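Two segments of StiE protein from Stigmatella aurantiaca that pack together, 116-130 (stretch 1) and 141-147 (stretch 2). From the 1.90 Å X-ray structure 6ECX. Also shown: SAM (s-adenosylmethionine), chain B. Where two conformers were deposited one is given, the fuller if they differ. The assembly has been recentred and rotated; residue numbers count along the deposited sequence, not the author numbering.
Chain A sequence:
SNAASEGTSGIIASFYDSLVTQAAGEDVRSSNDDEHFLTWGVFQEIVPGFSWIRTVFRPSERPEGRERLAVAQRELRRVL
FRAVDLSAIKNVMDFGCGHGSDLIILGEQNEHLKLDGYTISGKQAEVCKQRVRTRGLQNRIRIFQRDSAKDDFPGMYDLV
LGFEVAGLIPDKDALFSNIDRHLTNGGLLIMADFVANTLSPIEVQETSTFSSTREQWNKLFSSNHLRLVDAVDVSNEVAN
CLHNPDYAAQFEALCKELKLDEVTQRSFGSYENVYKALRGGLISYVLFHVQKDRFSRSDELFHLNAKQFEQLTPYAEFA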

# COMPACT_ATOMS: atom_id res chain seq x y z
N ASP A 116 -15.62 1.01 -4.53
CA ASP A 116 -15.51 -0.31 -5.15
C ASP A 116 -14.14 -0.89 -4.86
O ASP A 116 -13.14 -0.17 -4.79
CB ASP A 116 -15.72 -0.23 -6.67
CG ASP A 116 -17.13 0.24 -7.03
OD1 ASP A 116 -18.06 -0.20 -6.33
OD2 ASP A 116 -17.31 1.05 -7.98
N GLY A 117 -14.08 -2.20 -4.68
CA GLY A 117 -12.81 -2.89 -4.48
C GLY A 117 -12.64 -4.04 -5.45
O GLY A 117 -13.61 -4.74 -5.76
N TYR A 118 -11.41 -4.22 -5.94
CA TYR A 118 -11.02 -5.40 -6.71
C TYR A 118 -9.99 -6.18 -5.93
O TYR A 118 -9.06 -5.60 -5.35
CB TYR A 118 -10.40 -5.04 -8.07
CG TYR A 118 -11.31 -4.75 -9.24
CD1 TYR A 118 -12.67 -4.60 -9.08
CD2 TYR A 118 -10.78 -4.59 -10.53
CE1 TYR A 118 -13.49 -4.33 -10.15
CE2 TYR A 118 -11.60 -4.32 -11.61
CZ TYR A 118 -12.96 -4.20 -11.41
OH TYR A 118 -13.81 -3.94 -12.46
N THR A 119 -10.13 -7.50 -5.91
CA THR A 119 -9.07 -8.39 -5.47
C THR A 119 -9.11 -9.64 -6.34
O THR A 119 -10.17 -10.06 -6.80
CB THR A 119 -9.23 -8.78 -3.99
OG1 THR A 119 -8.20 -9.72 -3.62
CG2 THR A 119 -10.59 -9.40 -3.74
N ILE A 120 -7.93 -10.23 -6.59
CA ILE A 120 -7.90 -11.46 -7.38
C ILE A 120 -8.14 -12.69 -6.53
O ILE A 120 -8.37 -13.78 -7.08
CB ILE A 120 -6.58 -11.62 -8.15
CG1 ILE A 120 -5.39 -11.62 -7.19
CG2 ILE A 120 -6.44 -10.56 -9.22
CD1 ILE A 120 -4.06 -11.76 -7.88
N SER A 121 -8.09 -12.57 -5.21
CA SER A 121 -8.33 -13.70 -4.32
C SER A 121 -9.83 -13.91 -4.13
O SER A 121 -10.52 -13.02 -3.60
CB SER A 121 -7.64 -13.48 -2.98
OG SER A 121 -8.08 -14.44 -2.03
N GLY A 122 -10.33 -15.08 -4.54
CA GLY A 122 -11.71 -15.43 -4.24
C GLY A 122 -12.01 -15.43 -2.75
O GLY A 122 -13.07 -14.96 -2.32
N LYS A 123 -11.08 -15.95 -1.95
CA LYS A 123 -11.28 -15.98 -0.50
C LYS A 123 -11.41 -14.57 0.05
O LYS A 123 -12.33 -14.27 0.82
CB LYS A 123 -10.12 -16.72 0.18
CG LYS A 123 -10.30 -16.96 1.68
CD LYS A 123 -8.96 -17.26 2.37
CE LYS A 123 -8.32 -18.57 1.88
NZ LYS A 123 -6.92 -18.72 2.37
N GLN A 124 -10.51 -13.68 -0.37
CA GLN A 124 -10.58 -12.29 0.08
C GLN A 124 -11.89 -11.62 -0.33
O GLN A 124 -12.45 -10.84 0.44
CB GLN A 124 -9.39 -11.51 -0.45
CG GLN A 124 -8.06 -11.90 0.20
CD GLN A 124 -6.90 -11.03 -0.26
OE1 GLN A 124 -7.04 -10.19 -1.15
NE2 GLN A 124 -5.73 -11.22 0.35
N ALA A 125 -12.39 -11.92 -1.53
CA ALA A 125 -13.64 -11.31 -1.99
C ALA A 125 -14.81 -11.71 -1.09
O ALA A 125 -15.61 -10.87 -0.68
CB ALA A 125 -13.92 -11.72 -3.44
N GLU A 126 -14.92 -13.00 -0.79
CA GLU A 126 -15.97 -13.48 0.12
C GLU A 126 -15.89 -12.76 1.46
O GLU A 126 -16.90 -12.32 2.00
CB GLU A 126 -15.85 -14.99 0.32
CG GLU A 126 -16.07 -15.78 -0.93
CD GLU A 126 -15.76 -17.26 -0.73
OE1 GLU A 126 -15.45 -17.65 0.42
OE2 GLU A 126 -15.85 -18.01 -1.72
N VAL A 127 -14.68 -12.64 2.01
CA VAL A 127 -14.51 -11.96 3.29
C VAL A 127 -14.95 -10.50 3.17
O VAL A 127 -15.75 -10.01 3.98
CB VAL A 127 -13.05 -12.07 3.77
CG1 VAL A 127 -12.82 -11.18 4.99
CG2 VAL A 127 -12.71 -13.52 4.07
N CYS A 128 -14.42 -9.78 2.18
CA CYS A 128 -14.81 -8.39 1.98
C CYS A 128 -16.33 -8.24 1.94
O CYS A 128 -16.89 -7.41 2.67
CB CYS A 128 -14.20 -7.86 0.69
SG CYS A 128 -12.43 -7.57 0.83
N LYS A 129 -17.01 -9.04 1.12
CA LYS A 129 -18.46 -8.92 1.00
C LYS A 129 -19.14 -9.15 2.34
O LYS A 129 -20.09 -8.44 2.69
CB LYS A 129 -18.99 -9.89 -0.05
CG LYS A 129 -18.58 -9.51 -1.48
CD LYS A 129 -19.12 -10.52 -2.49
CE LYS A 129 -18.86 -10.06 -3.92
NZ LYS A 129 -19.29 -11.08 -4.92
N GLN A 130 -18.67 -10.13 3.11
CA GLN A 130 -19.32 -10.42 4.38
C GLN A 130 -19.11 -9.27 5.36
O GLN A 130 -20.06 -8.80 6.00
CB GLN A 130 -18.80 -11.73 4.96
CG GLN A 130 -19.22 -11.99 6.40
CD GLN A 130 -18.28 -11.35 7.41
OE1 GLN A 130 -18.71 -10.68 8.36
NE2 GLN A 130 -16.98 -11.54 7.21
N ILE A 141 -20.60 -0.06 -0.90
CA ILE A 141 -19.33 -0.73 -1.21
C ILE A 141 -19.62 -1.97 -2.05
O ILE A 141 -20.38 -2.85 -1.61
CB ILE A 141 -18.56 -1.10 0.06
CG1 ILE A 141 -18.29 0.14 0.91
CG2 ILE A 141 -17.22 -1.81 -0.27
CD1 ILE A 141 -17.46 -0.15 2.13
N ARG A 142 -19.01 -2.06 -3.23
CA ARG A 142 -19.08 -3.28 -4.03
C ARG A 142 -17.70 -3.92 -4.11
O ARG A 142 -16.68 -3.22 -4.22
CB ARG A 142 -19.61 -3.01 -5.45
CG ARG A 142 -20.98 -2.37 -5.53
CD ARG A 142 -21.33 -2.08 -6.98
NE ARG A 142 -20.36 -1.20 -7.62
CZ ARG A 142 -20.39 -0.90 -8.91
NH1 ARG A 142 -21.33 -1.43 -9.68
NH2 ARG A 142 -19.50 -0.08 -9.45
N ILE A 143 -17.68 -5.25 -4.06
CA ILE A 143 -16.46 -6.05 -4.10
C ILE A 143 -16.51 -6.94 -5.33
O ILE A 143 -17.55 -7.53 -5.63
CB ILE A 143 -16.31 -6.91 -2.83
CG1 ILE A 143 -16.39 -6.04 -1.57
CG2 ILE A 143 -15.00 -7.70 -2.88
CD1 ILE A 143 -15.21 -5.05 -1.44
N PHE A 144 -15.38 -7.04 -6.03
CA PHE A 144 -15.30 -7.90 -7.20
C PHE A 144 -14.01 -8.69 -7.16
O PHE A 144 -12.95 -8.15 -6.82
CB PHE A 144 -15.34 -7.10 -8.52
CG PHE A 144 -16.54 -6.20 -8.67
CD1 PHE A 144 -16.54 -4.91 -8.14
CD2 PHE A 144 -17.65 -6.63 -9.39
CE1 PHE A 144 -17.64 -4.07 -8.31
CE2 PHE A 144 -18.75 -5.80 -9.56
CZ PHE A 144 -18.74 -4.52 -9.02
N GLN A 145 -14.09 -9.97 -7.51
CA GLN A 145 -12.92 -10.79 -7.77
C GLN A 145 -12.53 -10.53 -9.22
O GLN A 145 -13.01 -11.19 -10.14
CB GLN A 145 -13.20 -12.27 -7.51
CG GLN A 145 -11.93 -13.13 -7.51
CD GLN A 145 -12.23 -14.62 -7.59
OE1 GLN A 145 -13.38 -15.02 -7.70
NE2 GLN A 145 -11.19 -15.43 -7.55
N ARG A 146 -11.66 -9.54 -9.43
CA ARG A 146 -11.27 -9.13 -10.77
C ARG A 146 -9.82 -8.69 -10.74
O ARG A 146 -9.25 -8.40 -9.68
CB ARG A 146 -12.18 -8.01 -11.31
CG ARG A 146 -13.66 -8.40 -11.39
CD ARG A 146 -14.31 -8.02 -12.70
NE ARG A 146 -14.90 -6.70 -12.64
CZ ARG A 146 -16.20 -6.45 -12.77
NH1 ARG A 146 -17.05 -7.44 -13.00
NH2 ARG A 146 -16.64 -5.20 -12.71
N ASP A 147 -9.21 -8.68 -11.92
CA ASP A 147 -7.78 -8.40 -12.08
C ASP A 147 -7.63 -6.97 -12.58
O ASP A 147 -8.05 -6.65 -13.70
CB ASP A 147 -7.15 -9.39 -13.06
CG ASP A 147 -5.64 -9.21 -13.20
OD1 ASP A 147 -5.12 -8.07 -13.05
OD2 ASP A 147 -4.96 -10.22 -13.48
N SAM B . -4.45 -2.97 0.19
CA SAM B . -4.76 -3.99 1.18
C SAM B . -4.23 -3.59 2.55
O SAM B . -3.44 -2.66 2.64
OXT SAM B . -4.58 -4.17 3.59
CB SAM B . -4.17 -5.32 0.75
CG SAM B . -2.70 -5.27 0.37
SD SAM B . -2.07 -6.95 0.08
CE SAM B . -0.34 -6.76 0.59
C5' SAM B . -2.05 -7.06 -1.72
C4' SAM B . -3.46 -7.14 -2.32
O4' SAM B . -3.46 -6.93 -3.73
C3' SAM B . -4.18 -8.47 -2.11
O3' SAM B . -5.49 -8.14 -1.70
C2' SAM B . -4.25 -9.10 -3.50
O2' SAM B . -5.39 -9.91 -3.71
C1' SAM B . -4.32 -7.86 -4.37
N9 SAM B . -3.91 -8.02 -5.78
C8 SAM B . -2.70 -8.49 -6.22
N7 SAM B . -2.70 -8.46 -7.58
C5 SAM B . -3.89 -7.98 -8.01
C6 SAM B . -4.41 -7.75 -9.27
N6 SAM B . -3.70 -8.00 -10.37
N1 SAM B . -5.69 -7.23 -9.40
C2 SAM B . -6.45 -6.95 -8.28
N3 SAM B . -5.91 -7.19 -7.04
C4 SAM B . -4.66 -7.70 -6.89
O HOH W 1 -18.95 -9.37 -7.52

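Stretch 2 runs as a parallel β-strand beside the strand that opens stretch 1, their axes 4.8 Å apart at closest approach, while the helix of stretch 1 returns nearly antiparallel across one face of this pair. Together the two segments bury 850 Å². Ile-141, at the start, adds little.

Arg-142 makes the first strong contact. Its side chain lies on the same face of the sheet as that of its bridge partner Asp-116, and the guanidinium meets the carboxylate edge-on in a two-pronged salt bridge: NE donates to Asp-116 OD1 (2.8 Å) and NH2 to Asp-116 OD2 (2.9 Å), both nearly linear. The backbone ladder begins here too, with Gly-117 N donating to Arg-142 O at 2.8 Å.

Ile-143 points to the opposite face, beneath the helix, and is the residue of stretch 2 most covered by stretch 1. Its CG1 packs against Cys-128 CB at 3.6 Å, and its CG2 lies 4.2 Å from Ala-125 CB, so that one branched side chain bridges successive turns of the helix. Its bridge partner, Gly-117, has no side chain; a CB there would sit only 3.4 Å from Ile-143 CD1, a tight fit. The aliphatic part of Lys-129 closes over the strand, its CG 3.7 Å from Ile-143 CB, and one water joins Lys-129 NZ (3.1 Å) to Ile-143 O (3.0 Å).

Phe-144 continues the parallel ladder by bonding to the residues flanking Tyr-118: its N donates to Gly-117 O (2.9 Å), and its O accepts from Thr-119 N (3.0 Å). The Phe-144 and Tyr-118 side chains share the face that carries the salt bridge. Their rings meet obliquely, with planes at 75°, and Phe-144 CB lies 3.7 Å from Tyr-118 CD1.

At Gln-145 the side chain turns to the helix face, where NE2 donates to Ile-120 O at 3.3 Å. The same NE2 is 3.1 Å from Gly-122 N, but both are donors and no bond forms between them.

Arg-146 wraps around Tyr-118. Its CB sits over the ring face, 3.7 Å from the centroid, while NE and NH2 reach Tyr-118 OH at 3.0 and 3.1 Å, so the hydroxyl accepts both bonds. Its backbone N makes a weak bond to Thr-119 O (3.1 Å).

Asp-147 ends the contact with its CB 4.1 Å from Ile-120 CG2. Its OD1 accepts from SAM N6 at 3.0 Å, and Ile-120 CG2 also approaches the cofactor, 3.4 Å from SAM N1.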